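Local coordinates for phosphate-binding protein PstS (Borrelia burgdorferi, PDB 4N13) that binds inorganic phosphate with micromolar affinity and serves as the solute-binding component of the PstSACB ABC transporter, which imports phosphate, at residues G17-V22 and R224-V229; N38-T43 and V239-D244; N54-F57 and I63-S66; R68-E73 and A79-F84. One frame throughout, in Å; residues are numbered along the deposited sequence.

How the contacts relate
All four contacts belong to one lobe of this class II binding protein and reach the same mixed sheet. Contact 1 lies nearest the chain's centre and combines an apolar touch with a polar loop that grips a sulfate. Contacts 2 and 3 are buried helix-on-strand packings, carried by a methyl-over-ring contact in one and a small alanine in the other; contact 2 adds a water bridge where Gln-241 begins to be exposed. Contact 4 is only partly buried and gives way to exposed acidic groups. Strand 223-230 binds contacts 1, 3 and 4 together, pairing with strands 63-66 and 80-93, while Ile-243 of contact 2 packs on Ile-228 of contact 1.

Contact 1 of 4, residues G17-V22 and R224-V229; sequences GGSTTV and RNLIIV. With SO4 (sulfate ion), chain D.
Leu-226 reaches from its strand toward the loop that starts at Ser-19, and its side chain can be followed outward. CB serves as the stem: with CG beside the backbone N and turned from the carbonyl carbon (chi1 -89°), the branch is aimed at Val-22. Leu-226 CG lies 4.0 Å from Val-22 CG1, and Leu-226 CD1 comes closer still, 3.6 Å from the same methyl, as the two side chains lie alongside each other, pointing opposite ways. Val-22 is modelled in two conformers, and these distances hold for one of them. Leu-226 CD1 ends beside a polar neighbour, 4.2 Å from Thr-21 OG1, so that an apolar branch underlies the loop.

The hydroxyls of Ser-19 and Thr-21 are engaged with each other and, through Ser-19, with the sulfate. Ser-19 OG accepts from Thr-21 N in an ST turn and from Thr-21 OG1 (2.8 Å), and gives its own proton to sulfate O4 at 2.7 Å. Thr-20 N points to sulfate O1 at 3.1 Å, nearly straight. Ser-49 OG and Ser-67 OG also hydrogen-bond to the sulfate. Ser-19, Thr-20 and Thr-21 are assigned to phosphate binding by similarity, and the sulfate, probably from the crystallisation liquor, is consistent with that role. Strand 63-66 lies between strands 12-18 and 223-230 in the sheet, while Phe-84 of strand 80-93 packs against Leu-226 and Ile-65 against Val-22.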
loop_
_atom_site.group_PDB
_atom_site.type_symbol
_atom_site.label_atom_id
_atom_site.label_comp_id
_atom_site.label_asym_id
_atom_site.label_seq_id
_atom_site.Cartn_x
_atom_site.Cartn_y
_atom_site.Cartn_z
ATOM N N GLY A 17 2.448 17.065 7.516
ATOM C CA GLY A 17 2.713 16.951 6.093
ATOM C C GLY A 17 2.945 15.506 5.721
ATOM O O GLY A 17 3.155 14.671 6.585
ATOM N N GLY A 18 2.904 15.194 4.433
ATOM C CA GLY A 18 3.238 13.858 4.005
ATOM C C GLY A 18 2.529 13.373 2.762
ATOM O O GLY A 18 2.200 14.150 1.853
ATOM N N SER A 19 2.318 12.060 2.739
ATOM C CA SER A 19 1.796 11.353 1.588
ATOM C C SER A 19 0.511 11.965 1.033
ATOM O O SER A 19 -0.408 12.277 1.766
ATOM C CB SER A 19 1.507 9.926 2.033
ATOM O OG SER A 19 0.918 9.191 0.977
ATOM N N THR A 20 0.404 12.027 -0.290
ATOM C CA THR A 20 -0.823 12.494 -0.917
ATOM C C THR A 20 -1.957 11.474 -0.797
ATOM O O THR A 20 -3.137 11.830 -0.779
ATOM C CB THR A 20 -0.556 12.843 -2.389
ATOM O OG1 THR A 20 -0.068 11.685 -3.084
ATOM C CG2 THR A 20 0.491 13.937 -2.469
ATOM N N THR A 21 -1.602 10.210 -0.656
ATOM C CA THR A 21 -2.578 9.144 -0.744
ATOM C C THR A 21 -3.584 9.167 0.408
ATOM O O THR A 21 -4.626 8.570 0.316
ATOM C CB THR A 21 -1.877 7.762 -0.791
ATOM O OG1 THR A 21 -1.280 7.468 0.480
ATOM C CG2 THR A 21 -0.807 7.719 -1.896
ATOM N N VAL A 22 -3.270 9.875 1.487
ATOM C CA VAL A 22 -4.120 9.848 2.680
ATOM C C VAL A 22 -4.749 11.190 3.007
ATOM O O VAL A 22 -5.363 11.351 4.067
ATOM C CB VAL A 22 -3.355 9.362 3.909
ATOM C CG1 VAL A 22 -2.946 7.907 3.723
ATOM C CG2 VAL A 22 -2.146 10.241 4.175
ATOM N N ARG A 224 1.869 -1.375 1.579
ATOM C CA ARG A 224 2.557 -0.252 2.184
ATOM C C ARG A 224 1.990 -0.031 3.571
ATOM O O ARG A 224 0.781 -0.093 3.789
ATOM C CB ARG A 224 2.362 1.002 1.351
ATOM C CG ARG A 224 2.964 0.927 -0.042
ATOM C CD ARG A 224 3.291 2.313 -0.481
ATOM N NE ARG A 224 3.772 2.480 -1.849
ATOM C CZ ARG A 224 5.053 2.531 -2.216
ATOM N NH1 ARG A 224 6.029 2.318 -1.341
ATOM N NH2 ARG A 224 5.362 2.786 -3.473
ATOM N N ASN A 225 2.882 0.229 4.507
ATOM C CA ASN A 225 2.512 0.563 5.876
ATOM C C ASN A 225 2.461 2.083 6.002
ATOM O O ASN A 225 3.469 2.762 5.781
ATOM C CB ASN A 225 3.559 -0.001 6.847
ATOM C CG ASN A 225 3.532 -1.526 6.963
ATOM O OD1 ASN A 225 2.782 -2.200 6.297
ATOM N ND2 ASN A 225 4.367 -2.062 7.852
ATOM N N LEU A 226 1.291 2.637 6.290
ATOM C CA LEU A 226 1.153 4.085 6.452
ATOM C C LEU A 226 1.501 4.429 7.889
ATOM O O LEU A 226 0.898 3.891 8.824
ATOM C CB LEU A 226 -0.260 4.541 6.102
ATOM C CG LEU A 226 -0.483 4.906 4.624
ATOM C CD1 LEU A 226 0.154 6.251 4.291
ATOM C CD2 LEU A 226 0.089 3.861 3.696
ATOM N N ILE A 227 2.481 5.307 8.052
ATOM C CA ILE A 227 3.100 5.542 9.356
ATOM C C ILE A 227 3.045 7.011 9.736
ATOM O O ILE A 227 3.141 7.921 8.901
ATOM C CB ILE A 227 4.573 5.035 9.423
ATOM C CG1 ILE A 227 5.440 5.653 8.333
ATOM C CG2 ILE A 227 4.611 3.522 9.371
ATOM C CD1 ILE A 227 6.908 5.319 8.492
ATOM N N ILE A 228 2.884 7.221 11.039
ATOM C CA ILE A 228 2.965 8.511 11.694
ATOM C C ILE A 228 4.399 8.655 12.177
ATOM O O ILE A 228 4.890 7.812 12.933
ATOM C CB ILE A 228 2.038 8.535 12.924
ATOM C CG1 ILE A 228 0.583 8.361 12.498
ATOM C CG2 ILE A 228 2.228 9.815 13.735
ATOM C CD1 ILE A 228 -0.327 7.933 13.626
ATOM N N VAL A 229 5.051 9.716 11.746
ATOM C CA VAL A 229 6.462 9.959 12.027
ATOM C C VAL A 229 6.610 11.234 12.849
ATOM O O VAL A 229 6.078 12.284 12.492
ATOM C CB VAL A 229 7.289 10.071 10.722
ATOM C CG1 VAL A 229 8.782 10.194 11.025
ATOM C CG2 VAL A 229 7.022 8.878 9.805
HETATM S S SO4 D . 3.658 9.446 -1.496
HETATM O O1 SO4 D . 2.926 10.689 -1.568
HETATM O O2 SO4 D . 3.781 8.947 -2.883
HETATM O O3 SO4 D . 4.965 9.540 -0.844
HETATM O O4 SO4 D . 2.928 8.463 -0.720
#

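Contact 2 of 4, residues N38-T43 and V239-D244; sequences NNTKVT and VTQFID
Thr-40 OG1 donates to a water at 2.7 Å, and that water in turn donates to Gln-241 OE1 at 2.9 Å, tying strand 40-45 to helix 237-246 in the alpha/beta lobe. The two oxygens, Thr-40 OG1 and Gln-241 OE1, stand 4.3 Å apart, too far for a direct bond, and the water mediates between them. Threonine suits this place because its hydroxyl can serve the water while its methyl belongs to the buried side of the strand; glutamine suits its own because it is long enough to bring an amide oxygen back from a partly exposed helix position.

Two residues farther along the strand the chemistry becomes apolar. Val-42 points the same way as Thr-40 and meets Phe-242, the residue after Gln-241 on the helix. The phenyl ring is carried toward the strand with CG anti to the backbone N (chi1 -172°), and it presents a face to the valine. Val-42 CG1 stands over the middle of that face as a CH-pi contact, only 7° off the ring normal. A beta-branched residue fits well here, since its second methyl is offered as well, toward the rim of the ring. Ile-30 of helix 23-36, in the beta-alpha-beta crossover from strand 12-18 to strand 40-45, packs on both residues, and Ile-16 does likewise. The second branch, Val-42 CG2, rests 4.1 Å from Phe-242 CD1.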
loop_
_atom_site.group_PDB
_atom_site.type_symbol
_atom_site.label_atom_id
_atom_site.label_comp_id
_atom_site.label_asym_id
_atom_site.label_seq_id
_atom_site.Cartn_x
_atom_site.Cartn_y
_atom_site.Cartn_z
ATOM N N ASN A 38 -11.340 21.515 20.429
ATOM C CA ASN A 38 -11.277 22.647 19.507
ATOM C C ASN A 38 -10.189 23.650 19.878
ATOM O O ASN A 38 -10.119 24.741 19.308
ATOM C CB ASN A 38 -12.635 23.353 19.398
ATOM C CG ASN A 38 -13.129 23.886 20.731
ATOM O OD1 ASN A 38 -12.353 24.093 21.663
ATOM N ND2 ASN A 38 -14.437 24.103 20.829
ATOM N N ASN A 39 -9.317 23.263 20.800
ATOM C CA ASN A 39 -8.212 24.125 21.218
ATOM C C ASN A 39 -6.892 23.836 20.492
ATOM O O ASN A 39 -5.875 24.480 20.766
ATOM C CB ASN A 39 -7.982 23.995 22.722
ATOM C CG ASN A 39 -6.908 24.933 23.233
ATOM O OD1 ASN A 39 -7.073 26.153 23.200
ATOM N ND2 ASN A 39 -5.798 24.368 23.710
ATOM N N THR A 40 -6.904 22.886 19.562
ATOM C CA THR A 40 -5.761 22.646 18.699
ATOM C C THR A 40 -6.170 22.865 17.261
ATOM O O THR A 40 -7.228 22.413 16.824
ATOM C CB THR A 40 -5.214 21.216 18.858
ATOM O OG1 THR A 40 -4.763 21.058 20.201
ATOM C CG2 THR A 40 -4.022 20.961 17.954
ATOM N N LYS A 41 -5.323 23.567 16.527
ATOM C CA LYS A 41 -5.472 23.740 15.098
ATOM C C LYS A 41 -4.537 22.755 14.436
ATOM O O LYS A 41 -3.339 22.830 14.625
ATOM C CB LYS A 41 -5.069 25.155 14.699
ATOM C CG LYS A 41 -4.998 25.384 13.200
ATOM C CD LYS A 41 -6.332 25.160 12.563
ATOM C CE LYS A 41 -6.440 25.804 11.205
ATOM N NZ LYS A 41 -7.779 25.498 10.634
ATOM N N VAL A 42 -5.093 21.823 13.689
ATOM C CA VAL A 42 -4.319 20.800 12.976
ATOM C C VAL A 42 -4.522 21.018 11.487
ATOM O O VAL A 42 -5.643 21.279 11.053
ATOM C CB VAL A 42 -4.777 19.377 13.344
ATOM C CG1 VAL A 42 -3.848 18.355 12.739
ATOM C CG2 VAL A 42 -4.857 19.219 14.854
ATOM N N THR A 43 -3.449 20.954 10.714
ATOM C CA THR A 43 -3.537 21.081 9.265
ATOM C C THR A 43 -2.753 19.950 8.607
ATOM O O THR A 43 -1.837 19.377 9.219
ATOM C CB THR A 43 -2.995 22.450 8.769
ATOM O OG1 THR A 43 -1.610 22.576 9.095
ATOM C CG2 THR A 43 -3.736 23.620 9.388
ATOM N N VAL A 239 0.426 17.163 20.054
ATOM C CA VAL A 239 0.823 16.147 19.084
ATOM C C VAL A 239 0.423 14.753 19.603
ATOM O O VAL A 239 -0.199 13.953 18.884
ATOM C CB VAL A 239 2.340 16.236 18.840
ATOM C CG1 VAL A 239 2.873 15.002 18.126
ATOM C CG2 VAL A 239 2.654 17.505 18.096
ATOM N N THR A 240 0.747 14.461 20.860
ATOM C CA THR A 240 0.343 13.189 21.451
ATOM C C THR A 240 -1.165 12.995 21.374
ATOM O O THR A 240 -1.646 11.915 21.044
ATOM C CB THR A 240 0.797 13.158 22.900
ATOM O OG1 THR A 240 2.209 13.319 22.907
ATOM C CG2 THR A 240 0.421 11.860 23.584
ATOM N N GLN A 241 -1.923 14.036 21.662
ATOM C CA GLN A 241 -3.371 13.936 21.594
ATOM C C GLN A 241 -3.863 13.594 20.191
ATOM O O GLN A 241 -4.732 12.759 20.020
ATOM C CB GLN A 241 -4.006 15.254 22.008
ATOM C CG GLN A 241 -3.906 15.570 23.504
ATOM C CD GLN A 241 -4.425 16.963 23.820
ATOM O OE1 GLN A 241 -4.144 17.917 23.099
ATOM N NE2 GLN A 241 -5.178 17.084 24.889
ATOM N N PHE A 242 -3.347 14.270 19.185
ATOM C CA PHE A 242 -3.834 14.002 17.839
ATOM C C PHE A 242 -3.454 12.591 17.385
ATOM O O PHE A 242 -4.257 11.905 16.776
ATOM C CB PHE A 242 -3.367 15.049 16.814
ATOM C CG PHE A 242 -4.021 14.875 15.480
ATOM C CD1 PHE A 242 -5.368 15.154 15.348
ATOM C CD2 PHE A 242 -3.343 14.373 14.381
ATOM C CE1 PHE A 242 -6.014 14.964 14.167
ATOM C CE2 PHE A 242 -3.994 14.196 13.173
ATOM C CZ PHE A 242 -5.329 14.502 13.077
ATOM N N ILE A 243 -2.230 12.161 17.669
ATOM C CA ILE A 243 -1.804 10.812 17.321
ATOM C C ILE A 243 -2.674 9.771 18.023
ATOM O O ILE A 243 -3.065 8.765 17.416
ATOM C CB ILE A 243 -0.308 10.621 17.633
ATOM C CG1 ILE A 243 0.499 11.551 16.728
ATOM C CG2 ILE A 243 0.071 9.149 17.509
ATOM C CD1 ILE A 243 1.981 11.553 16.987
ATOM N N ASP A 244 -3.001 10.026 19.282
ATOM C CA ASP A 244 -3.894 9.143 20.025
ATOM C C ASP A 244 -5.263 9.053 19.353
ATOM O O ASP A 244 -5.866 7.978 19.290
ATOM C CB ASP A 244 -4.030 9.644 21.456
ATOM C CG ASP A 244 -5.002 8.834 22.265
ATOM O OD1 ASP A 244 -4.694 7.667 22.565
ATOM O OD2 ASP A 244 -6.082 9.365 22.589
HETATM O O HOH W 1 -4.254 18.366 20.243
#

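Contact 3 of 4, residues N54-F57 and I63-S66; sequences NGLF and IAIS
Leu-56 turns its side chain from helix 49-57 onto the backbone and the small side chain of strand 63-66. Its CG lies anti to the backbone N (chi1 173°), which runs the side chain alongside the strand toward its Ile-63 end; a chi2 of 70° then turns Leu-56 CD1 in to the strand, 4.0 Å from Ile-63 N. The methyl is therefore laid against main chain, and it is the start of the strand rather than the Ile-63 side chain that it covers.

The CB of Leu-56 meets Ala-64 instead, 4.3 Å from Ala-64 CB. Both bonds from CA to CB are directed across the gap, and the chains come close here, with Leu-56 CA and Ala-64 CA 6.1 Å apart. A single methyl on the strand suits such a short separation, while the longer leucine passes beside it to the Ile-63 backbone. Ile-63 differs: its CB is directed from the helix, so its branches serve the other face of the sheet, where they pack on Val-14 and Ile-16.

Helix 49-57, the helix of the beta-alpha-beta crossover from strand 40-45 to strand 63-66, with strand 12-18 between them in the sheet, thus lies over one face. Ile-53, one turn earlier, also packs on Ala-64, and Leu-56 goes on to Val-229. The strand itself is hydrogen-bonded to strand 12-18 through Gly-17 and to strand 223-230 through Val-229.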
loop_
_atom_site.group_PDB
_atom_site.type_symbol
_atom_site.label_atom_id
_atom_site.label_comp_id
_atom_site.label_asym_id
_atom_site.label_seq_id
_atom_site.Cartn_x
_atom_site.Cartn_y
_atom_site.Cartn_z
ATOM N N ASN A 54 11.170 15.436 5.453
ATOM C CA ASN A 54 12.130 16.546 5.389
ATOM C C ASN A 54 11.570 17.769 6.119
ATOM O O ASN A 54 12.287 18.460 6.847
ATOM C CB ASN A 54 12.457 16.843 3.928
ATOM C CG ASN A 54 13.587 17.825 3.759
ATOM O OD1 ASN A 54 13.409 18.891 3.190
ATOM N ND2 ASN A 54 14.758 17.463 4.231
ATOM N N GLY A 55 10.287 18.049 5.937
ATOM C CA GLY A 55 9.674 19.178 6.611
ATOM C C GLY A 55 9.644 18.992 8.126
ATOM O O GLY A 55 9.804 19.940 8.883
ATOM N N LEU A 56 9.423 17.766 8.580
ATOM C CA LEU A 56 9.519 17.430 9.998
ATOM C C LEU A 56 10.903 17.770 10.557
ATOM O O LEU A 56 11.023 18.467 11.582
ATOM C CB LEU A 56 9.214 15.945 10.200
ATOM C CG LEU A 56 9.437 15.373 11.601
ATOM C CD1 LEU A 56 8.394 15.908 12.574
ATOM C CD2 LEU A 56 9.342 13.873 11.562
ATOM N N PHE A 57 11.962 17.332 9.877
ATOM C CA PHE A 57 13.306 17.574 10.374
ATOM C C PHE A 57 13.657 19.058 10.366
ATOM O O PHE A 57 14.486 19.501 11.168
ATOM C CB PHE A 57 14.309 16.799 9.535
ATOM C CG PHE A 57 14.279 15.307 9.744
ATOM C CD1 PHE A 57 13.744 14.740 10.883
ATOM C CD2 PHE A 57 14.811 14.478 8.798
ATOM C CE1 PHE A 57 13.760 13.359 11.057
ATOM C CE2 PHE A 57 14.826 13.123 8.972
ATOM C CZ PHE A 57 14.300 12.567 10.095
ATOM N N ILE A 63 4.444 16.546 12.643
ATOM C CA ILE A 63 4.172 15.149 12.335
ATOM C C ILE A 63 4.325 15.012 10.832
ATOM O O ILE A 63 3.855 15.875 10.089
ATOM C CB ILE A 63 2.725 14.720 12.714
ATOM C CG1 ILE A 63 2.445 14.966 14.204
ATOM C CG2 ILE A 63 2.463 13.278 12.316
ATOM C CD1 ILE A 63 0.989 14.780 14.594
ATOM N N ALA A 64 4.921 13.912 10.378
ATOM C CA ALA A 64 4.906 13.540 8.964
ATOM C C ALA A 64 4.150 12.233 8.804
ATOM O O ALA A 64 4.224 11.357 9.663
ATOM C CB ALA A 64 6.316 13.384 8.422
ATOM N N ILE A 65 3.427 12.112 7.700
ATOM C CA ILE A 65 2.733 10.876 7.374
ATOM C C ILE A 65 3.412 10.272 6.149
ATOM O O ILE A 65 3.503 10.930 5.112
ATOM C CB ILE A 65 1.254 11.105 7.062
ATOM C CG1 ILE A 65 0.579 11.850 8.206
ATOM C CG2 ILE A 65 0.594 9.771 6.778
ATOM C CD1 ILE A 65 0.541 11.069 9.513
ATOM N N SER A 66 3.905 9.032 6.272
ATOM C CA SER A 66 4.659 8.411 5.192
ATOM C C SER A 66 4.062 7.082 4.770
ATOM O O SER A 66 3.560 6.326 5.592
ATOM C CB SER A 66 6.107 8.189 5.635
ATOM O OG SER A 66 6.868 7.598 4.599
#

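Contact 4 of 4, residues R68-E73 and A79-F84; sequences RDLTKE and AKETVF
Leu-70 of the loop before helix 72-76 lays its CD1 methyl against the start of strand 80-93, within a beta-alpha-beta crossover that leads from strand 63-66 to strand 80-93, with strand 223-230 between them in the sheet. The tight part of the contact is gathered about that one methyl. Leu-70 CD1 lies 3.9 Å from Ala-79 CB and 3.8 Å from both Glu-81 CB and Glu-81 CG. Extended at chi2 (179°), the leucine places CD1 at its far end, where it can touch all three carbons. Alanine suits its buried position, since a lone methyl lets Leu-70 CD1 come to van der Waals distance, and Glu-81 contributes only the aliphatic foot of its side chain. Ile-227 and Ile-53 pack on Leu-70 as well.

The outer side is looser and polar. The bend at chi2 turns the Glu-81 carboxylate back from the leucine, so that only CB and CG touch it; the residue is exposed. Asp-69 is modelled in two conformers; in one, Asp-69 OD2 is 5.5 Å from Glu-81 OE1, too far for contact, and any repulsion between them is doubtful. Next in the chain, Thr-71 is the N-cap of helix 72-76: its side chain caps a backbone N while Thr-71 N bonds to Glu-74 OE1, the reciprocal pattern of a capping box. Back at the apolar centre, the strand's main chain is also grazed, Leu-70 CD1 lying 4.4 Å from Lys-80 C.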
loop_
_atom_site.group_PDB
_atom_site.type_symbol
_atom_site.label_atom_id
_atom_site.label_comp_id
_atom_site.label_asym_id
_atom_site.label_seq_id
_atom_site.Cartn_x
_atom_site.Cartn_y
_atom_site.Cartn_z
ATOM N N ARG A 68 6.129 5.115 2.993
ATOM C CA ARG A 68 7.351 4.350 2.796
ATOM C C ARG A 68 8.119 4.220 4.088
ATOM O O ARG A 68 8.012 5.075 4.980
ATOM C CB ARG A 68 8.246 5.010 1.755
ATOM C CG ARG A 68 8.870 6.327 2.196
ATOM C CD ARG A 68 10.283 6.472 1.647
ATOM N NE ARG A 68 10.846 7.805 1.853
ATOM C CZ ARG A 68 11.460 8.206 2.967
ATOM N NH1 ARG A 68 11.593 7.402 4.005
ATOM N NH2 ARG A 68 11.947 9.426 3.046
ATOM N N ASP A 69 8.905 3.156 4.175
ATOM C CA ASP A 69 9.680 2.889 5.370
ATOM C C ASP A 69 10.816 3.887 5.545
ATOM O O ASP A 69 11.450 4.332 4.600
ATOM C CB ASP A 69 10.228 1.458 5.370
ATOM C CG ASP A 69 9.210 0.439 5.853
ATOM O OD1 ASP A 69 8.077 0.428 5.322
ATOM O OD2 ASP A 69 9.547 -0.347 6.769
ATOM N N LEU A 70 11.041 4.227 6.796
ATOM C CA LEU A 70 12.107 5.129 7.210
ATOM C C LEU A 70 13.461 4.525 6.880
ATOM O O LEU A 70 13.659 3.304 6.894
ATOM C CB LEU A 70 12.029 5.403 8.706
ATOM C CG LEU A 70 10.787 6.139 9.214
ATOM C CD1 LEU A 70 10.854 6.303 10.725
ATOM C CD2 LEU A 70 10.598 7.499 8.560
ATOM N N THR A 71 14.411 5.397 6.598
ATOM C CA THR A 71 15.784 4.983 6.371
ATOM C C THR A 71 16.571 4.997 7.677
ATOM O O THR A 71 16.141 5.580 8.671
ATOM C CB THR A 71 16.488 5.914 5.406
ATOM O OG1 THR A 71 16.592 7.196 6.026
ATOM C CG2 THR A 71 15.721 6.012 4.090
ATOM N N LYS A 72 17.742 4.367 7.673
ATOM C CA LYS A 72 18.624 4.436 8.828
ATOM C C LYS A 72 19.023 5.877 9.132
ATOM O O LYS A 72 19.080 6.260 10.295
ATOM C CB LYS A 72 19.871 3.567 8.615
ATOM C CG LYS A 72 19.562 2.080 8.646
ATOM C CD LYS A 72 20.834 1.234 8.541
ATOM C CE LYS A 72 21.534 1.350 7.194
ATOM N NZ LYS A 72 20.714 0.808 6.076
ATOM N N GLU A 73 19.279 6.677 8.104
ATOM C CA GLU A 73 19.635 8.081 8.315
ATOM C C GLU A 73 18.515 8.802 9.050
ATOM O O GLU A 73 18.771 9.618 9.939
ATOM C CB GLU A 73 19.944 8.791 6.985
ATOM C CG GLU A 73 20.340 10.284 7.160
ATOM C CD GLU A 73 19.157 11.298 7.100
ATOM O OE1 GLU A 73 18.050 10.915 6.665
ATOM O OE2 GLU A 73 19.341 12.495 7.450
ATOM N N ALA A 79 14.012 10.089 14.062
ATOM C CA ALA A 79 12.655 9.771 13.618
ATOM C C ALA A 79 12.143 8.545 14.341
ATOM O O ALA A 79 12.874 7.586 14.545
ATOM C CB ALA A 79 12.607 9.543 12.110
ATOM N N LYS A 80 10.859 8.590 14.671
ATOM C CA LYS A 80 10.153 7.476 15.285
ATOM C C LYS A 80 8.846 7.295 14.539
ATOM O O LYS A 80 8.278 8.264 14.065
ATOM C CB LYS A 80 9.877 7.785 16.761
ATOM C CG LYS A 80 11.128 7.807 17.624
ATOM C CD LYS A 80 11.851 6.457 17.585
ATOM C CE LYS A 80 11.852 5.746 18.931
ATOM N NZ LYS A 80 12.697 6.426 19.946
ATOM N N GLU A 81 8.376 6.062 14.430
ATOM C CA GLU A 81 7.156 5.812 13.683
ATOM C C GLU A 81 6.185 4.882 14.393
ATOM O O GLU A 81 6.575 4.026 15.207
ATOM C CB GLU A 81 7.492 5.278 12.293
ATOM C CG GLU A 81 8.277 3.989 12.286
ATOM C CD GLU A 81 7.397 2.795 12.039
ATOM O OE1 GLU A 81 7.897 1.759 11.550
ATOM O OE2 GLU A 81 6.189 2.906 12.304
ATOM N N THR A 82 4.912 5.068 14.052
ATOM C CA THR A 82 3.824 4.214 14.493
ATOM C C THR A 82 2.928 3.980 13.294
ATOM O O THR A 82 2.515 4.920 12.646
ATOM C CB THR A 82 2.998 4.912 15.584
ATOM O OG1 THR A 82 3.832 5.140 16.721
ATOM C CG2 THR A 82 1.790 4.070 15.991
ATOM N N VAL A 83 2.602 2.734 13.003
ATOM C CA VAL A 83 1.714 2.420 11.882
ATOM C C VAL A 83 0.271 2.764 12.256
ATOM O O VAL A 83 -0.163 2.526 13.399
ATOM C CB VAL A 83 1.841 0.931 11.492
ATOM C CG1 VAL A 83 1.360 0.014 12.578
ATOM C CG2 VAL A 83 1.067 0.624 10.209
ATOM N N PHE A 84 -0.490 3.320 11.302
ATOM C CA PHE A 84 -1.911 3.598 11.552
ATOM C C PHE A 84 -2.834 3.125 10.440
ATOM O O PHE A 84 -4.025 3.225 10.596
ATOM C CB PHE A 84 -2.170 5.087 11.840
ATOM C CG PHE A 84 -2.179 5.949 10.618
ATOM C CD1 PHE A 84 -3.367 6.395 10.070
ATOM C CD2 PHE A 84 -0.993 6.310 10.002
ATOM C CE1 PHE A 84 -3.370 7.186 8.939
ATOM C CE2 PHE A 84 -1.000 7.088 8.865
ATOM C CZ PHE A 84 -2.179 7.534 8.345
#